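Local coordinates for berberine bridge enzyme-like 28 (Arabidopsis thaliana, PDB 5D79), which binds FAD as an oxidoreductase of the berberine bridge enzyme-like family and takes part in the plant's adaptation to salt stress, at residues D282-R287 and A315-K320; A277-D282 and G422-I427. One frame throughout, in Å; residues are numbered along the deposited sequence.

Overall arrangement
Both contacts reach the seven-stranded antiparallel sheet that includes strands 284-292 and 425-434, and their centres lie about 12 Å apart. Contact 1 sets helix 310-320 against strand 284-292, while contact 2 joins the loop leading into that strand to the start of strand 425-434. Asp-282 belongs to both, and along the chain the residues of contact 1 fall between the two segments of contact 2 or on their shared end. They also meet directly, with Leu-316 CD2 of the helix 3.7 Å from Pro-281 CD of the loop. The centres of contacts 1 and 2 lie about 25 and 19 Å from the chain's centre, on the same side of it, and both contacts are away from the FAD pocket.

Contact 1: residues D282-R287 and A315-K320; sequences DDLFIR and ALMEEK
No ring or other flat group lies between Leu-284 and Ile-286 of the strand and Leu-316 and Met-317 of the helix; the interface is aliphatic carbon and one thioether sulfur. Rings flank it instead: Tyr-306 of strand 298-306 touches both Leu-284 and Leu-316, and Phe-256 of strand 253-260 touches Leu-284 and Ile-286. The arrangement is a helix packed on one face of an antiparallel sheet, in the part of the fold that in berberine bridge enzyme relatives forms the substrate-binding domain. The axes of strand 284-287 and helix 315-320 come within 11.5 Å and run at 59° to each other.

Leu-284 touches both helix residues, Leu-316 and Met-317, and has the largest single share of the buried surface. Its CG stands anti to the backbone N (chi1 -178°), sending the side chain out to the helix. There the two leucines run antiparallel beside each other, and the CD2 methyls of Leu-284 and Leu-316 meet at 4.0 Å. The methionine lies roughly perpendicular to Leu-284. Ile-286, two residues on and facing the same way, has chi1 turned to -27°, well off a staggered position, and points its CD1 toward the same methionine. The Met-317 chain sets out along the interface, but its bends at chi2 and chi3 bring the sulfur alongside both strand methyls: Met-317 SD rests 4.1 Å from Leu-284 CD2 and 4.3 Å from Ile-286 CD1.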
# COMPACT_ATOMS: atom_id res chain seq x y z
N ASP A 282 -7.52 5.77 -20.96
CA ASP A 282 -7.71 5.36 -19.57
C ASP A 282 -7.86 3.86 -19.43
O ASP A 282 -7.56 3.29 -18.39
CB ASP A 282 -8.96 6.03 -18.98
CG ASP A 282 -8.76 7.50 -18.70
OD1 ASP A 282 -7.68 8.03 -19.02
OD2 ASP A 282 -9.70 8.14 -18.18
N ASP A 283 -8.34 3.23 -20.50
CA ASP A 283 -8.57 1.78 -20.53
C ASP A 283 -7.28 0.94 -20.56
O ASP A 283 -7.30 -0.23 -20.23
CB ASP A 283 -9.46 1.42 -21.73
CG ASP A 283 -10.91 1.85 -21.55
OD1 ASP A 283 -11.37 1.91 -20.39
OD2 ASP A 283 -11.59 2.12 -22.57
N LEU A 284 -6.17 1.56 -20.95
CA LEU A 284 -4.90 0.87 -21.11
C LEU A 284 -3.89 1.14 -19.98
O LEU A 284 -3.45 2.27 -19.78
CB LEU A 284 -4.25 1.23 -22.46
CG LEU A 284 -2.92 0.54 -22.80
CD1 LEU A 284 -3.06 -0.97 -22.65
CD2 LEU A 284 -2.48 0.88 -24.21
N PHE A 285 -3.52 0.08 -19.28
CA PHE A 285 -2.54 0.10 -18.22
C PHE A 285 -1.29 -0.63 -18.67
O PHE A 285 -1.36 -1.81 -18.97
CB PHE A 285 -3.10 -0.56 -16.95
CG PHE A 285 -2.10 -0.70 -15.83
CD1 PHE A 285 -1.86 0.34 -14.96
CD2 PHE A 285 -1.40 -1.89 -15.64
CE1 PHE A 285 -0.95 0.21 -13.92
CE2 PHE A 285 -0.49 -2.03 -14.61
CZ PHE A 285 -0.26 -0.98 -13.75
N ILE A 286 -0.16 0.07 -18.74
CA ILE A 286 1.10 -0.55 -19.14
C ILE A 286 2.23 -0.31 -18.12
O ILE A 286 2.77 0.80 -18.01
CB ILE A 286 1.59 -0.04 -20.52
CG1 ILE A 286 0.44 0.41 -21.40
CG2 ILE A 286 2.42 -1.11 -21.25
CD1 ILE A 286 0.93 1.11 -22.63
N ARG A 287 2.60 -1.37 -17.42
CA ARG A 287 3.67 -1.33 -16.42
C ARG A 287 4.99 -1.92 -16.94
O ARG A 287 5.01 -2.84 -17.75
CB ARG A 287 3.21 -2.08 -15.15
CG ARG A 287 4.34 -2.66 -14.28
CD ARG A 287 3.84 -3.15 -12.92
NE ARG A 287 3.25 -2.06 -12.13
CZ ARG A 287 2.58 -2.24 -11.00
NH1 ARG A 287 2.40 -3.47 -10.52
NH2 ARG A 287 2.06 -1.21 -10.35
N ALA A 315 -4.88 -2.79 -31.98
CA ALA A 315 -4.95 -1.65 -32.88
C ALA A 315 -4.49 -0.40 -32.15
O ALA A 315 -3.87 0.48 -32.75
CB ALA A 315 -6.37 -1.47 -33.39
N LEU A 316 -4.79 -0.34 -30.86
CA LEU A 316 -4.39 0.80 -30.05
C LEU A 316 -2.87 0.78 -29.84
O LEU A 316 -2.23 1.83 -29.80
CB LEU A 316 -5.13 0.79 -28.71
CG LEU A 316 -4.88 1.97 -27.76
CD1 LEU A 316 -5.26 3.29 -28.38
CD2 LEU A 316 -5.65 1.76 -26.47
N MET A 317 -2.29 -0.40 -29.73
CA MET A 317 -0.88 -0.49 -29.38
C MET A 317 0.06 -0.33 -30.57
O MET A 317 1.23 -0.00 -30.39
CB MET A 317 -0.59 -1.82 -28.67
CG MET A 317 -0.96 -1.83 -27.19
SD MET A 317 0.38 -1.33 -26.08
CE MET A 317 1.60 -2.56 -26.49
N GLU A 318 -0.43 -0.58 -31.78
CA GLU A 318 0.40 -0.36 -32.97
C GLU A 318 0.41 1.13 -33.30
O GLU A 318 1.36 1.66 -33.90
CB GLU A 318 -0.13 -1.18 -34.16
CG GLU A 318 0.02 -2.69 -34.01
CD GLU A 318 -1.20 -3.45 -34.49
OE1 GLU A 318 -2.17 -2.79 -34.94
OE2 GLU A 318 -1.21 -4.70 -34.40
N GLU A 319 -0.65 1.80 -32.86
CA GLU A 319 -0.85 3.24 -33.01
C GLU A 319 0.01 4.05 -32.04
O GLU A 319 0.69 5.00 -32.45
CB GLU A 319 -2.33 3.56 -32.81
CG GLU A 319 -2.64 5.02 -32.53
CD GLU A 319 -2.72 5.86 -33.79
OE1 GLU A 319 -2.47 5.31 -34.89
OE2 GLU A 319 -3.04 7.06 -33.68
N LYS A 320 -0.01 3.69 -30.76
CA LYS A 320 0.63 4.49 -29.72
C LYS A 320 1.99 3.94 -29.25
O LYS A 320 2.82 4.69 -28.73
CB LYS A 320 -0.31 4.64 -28.52
CG LYS A 320 -1.64 5.35 -28.80
CD LYS A 320 -1.44 6.80 -29.23
CE LYS A 320 -2.56 7.71 -28.71
NZ LYS A 320 -2.53 7.92 -27.22

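Contact 2: residues A277-D282 and G422-I427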
# COMPACT_ATOMS: atom_id res chain seq x y z
N ALA A 277 3.08 6.10 -22.00
CA ALA A 277 2.35 5.30 -21.00
C ALA A 277 1.27 6.05 -20.22
O ALA A 277 0.22 5.48 -19.91
CB ALA A 277 3.32 4.66 -20.04
N ASP A 278 1.53 7.32 -19.90
CA ASP A 278 0.58 8.13 -19.14
C ASP A 278 -0.42 8.88 -20.02
O ASP A 278 -1.31 9.55 -19.52
CB ASP A 278 1.32 9.13 -18.23
CG ASP A 278 1.80 10.36 -18.97
OD1 ASP A 278 2.51 10.22 -19.99
OD2 ASP A 278 1.48 11.49 -18.52
N LYS A 279 -0.28 8.75 -21.34
CA LYS A 279 -1.12 9.50 -22.27
C LYS A 279 -2.03 8.61 -23.10
O LYS A 279 -2.83 9.11 -23.89
CB LYS A 279 -0.25 10.34 -23.21
CG LYS A 279 0.62 11.38 -22.52
CD LYS A 279 1.59 12.02 -23.52
CE LYS A 279 2.68 12.80 -22.81
NZ LYS A 279 3.33 11.99 -21.73
N VAL A 280 -1.91 7.29 -22.95
CA VAL A 280 -2.77 6.36 -23.70
C VAL A 280 -4.17 6.41 -23.10
O VAL A 280 -4.35 7.03 -22.06
CB VAL A 280 -2.23 4.92 -23.67
CG1 VAL A 280 -1.00 4.80 -24.57
CG2 VAL A 280 -1.92 4.49 -22.24
N PRO A 281 -5.17 5.77 -23.76
CA PRO A 281 -6.50 5.87 -23.16
C PRO A 281 -6.55 5.30 -21.74
O PRO A 281 -5.70 4.49 -21.39
CB PRO A 281 -7.38 5.04 -24.11
CG PRO A 281 -6.69 5.15 -25.42
CD PRO A 281 -5.22 5.13 -25.09
N ASP A 282 -7.52 5.77 -20.96
CA ASP A 282 -7.71 5.36 -19.57
C ASP A 282 -7.86 3.86 -19.43
O ASP A 282 -7.56 3.29 -18.39
CB ASP A 282 -8.96 6.03 -18.98
CG ASP A 282 -8.76 7.50 -18.70
OD1 ASP A 282 -7.68 8.03 -19.02
OD2 ASP A 282 -9.70 8.14 -18.18
N GLY A 422 0.96 16.16 -13.62
CA GLY A 422 2.37 16.51 -13.60
C GLY A 422 3.28 15.34 -13.28
O GLY A 422 4.51 15.44 -13.41
N ASN A 423 2.69 14.24 -12.83
CA ASN A 423 3.45 13.02 -12.58
C ASN A 423 3.18 12.05 -13.69
O ASN A 423 2.04 11.65 -13.90
CB ASN A 423 3.09 12.40 -11.23
CG ASN A 423 3.32 13.35 -10.09
OD1 ASN A 423 4.46 13.60 -9.71
ND2 ASN A 423 2.24 13.90 -9.55
N LEU A 424 4.24 11.70 -14.41
CA LEU A 424 4.14 10.75 -15.51
C LEU A 424 3.94 9.32 -14.97
O LEU A 424 3.04 8.59 -15.40
CB LEU A 424 5.38 10.82 -16.40
CG LEU A 424 5.77 12.17 -16.99
CD1 LEU A 424 6.86 11.95 -17.99
CD2 LEU A 424 4.57 12.79 -17.65
N TYR A 425 4.79 8.92 -14.02
CA TYR A 425 4.68 7.60 -13.42
C TYR A 425 5.34 7.56 -12.05
O TYR A 425 6.05 8.49 -11.65
CB TYR A 425 5.30 6.54 -14.34
CG TYR A 425 6.77 6.70 -14.64
CD1 TYR A 425 7.20 7.46 -15.73
CD2 TYR A 425 7.73 6.07 -13.86
CE1 TYR A 425 8.54 7.61 -16.02
CE2 TYR A 425 9.09 6.22 -14.14
CZ TYR A 425 9.48 6.98 -15.23
OH TYR A 425 10.82 7.13 -15.52
N GLU A 426 5.09 6.49 -11.33
CA GLU A 426 5.69 6.28 -10.03
C GLU A 426 6.69 5.13 -10.19
O GLU A 426 6.49 4.23 -11.00
CB GLU A 426 4.61 5.97 -8.98
CG GLU A 426 5.11 5.83 -7.54
CD GLU A 426 5.42 4.38 -7.16
OE1 GLU A 426 5.08 3.48 -7.96
OE2 GLU A 426 5.99 4.16 -6.08
N ILE A 427 7.78 5.19 -9.44
CA ILE A 427 8.80 4.16 -9.55
C ILE A 427 9.19 3.66 -8.16
O ILE A 427 9.47 4.45 -7.26
CB ILE A 427 10.03 4.68 -10.34
CG1 ILE A 427 11.14 3.63 -10.40
CG2 ILE A 427 10.56 5.97 -9.77
CD1 ILE A 427 12.21 3.98 -11.40
O HOH W 1 0.45 12.33 -16.37
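Asp-278 and Leu-424 meet near the protein surface. CD2 of Leu-424 sits above the plane of the Asp-278 carboxylate, outside the OD2 end of the group, and approaches OD2 to 3.5 Å. Lower down, Asp-278 CB packs 3.4 Å from the carbonyl O of Leu-424. No direct hydrogen bond crosses, but a water sits between Asp-278 OD2, at a short 2.5 Å, and Asn-423 O at 3.0 Å, and can link them.

The other carboxylate oxygen is held within its own loop: Lys-279 NZ makes a salt bridge of 2.6 Å to the syn lone pair of Asp-278 OD1, and also hydrogen-bonds to Tyr-275 O in the last turn of helix 263-276. With chi1 at 80°, the aspartate CG lies between the backbone N and the carbonyl carbon, where OD1 can meet the lysine while OD2 reaches the water. An alanine in place of Asp-278 would probably leave the Lys-279 ammonium without its charged mate and the water without its aspartate partner.

On the strand side, a classic bulge at the start of strand 425-434 sets Leu-424 and Tyr-425 together opposite Val-372. Tyr-425 stacks edge-to-face with Trp-273, and its OH hydrogen-bonds with Gln-274 OE1, both in helix 263-276. The loop leaving that helix is also gripped by Arg-193, through the carbonyls of Val-280 and Pro-281, before it enters strand 284-292, on which helix 310-320 packs; Pro-281 touches Leu-316 of that helix.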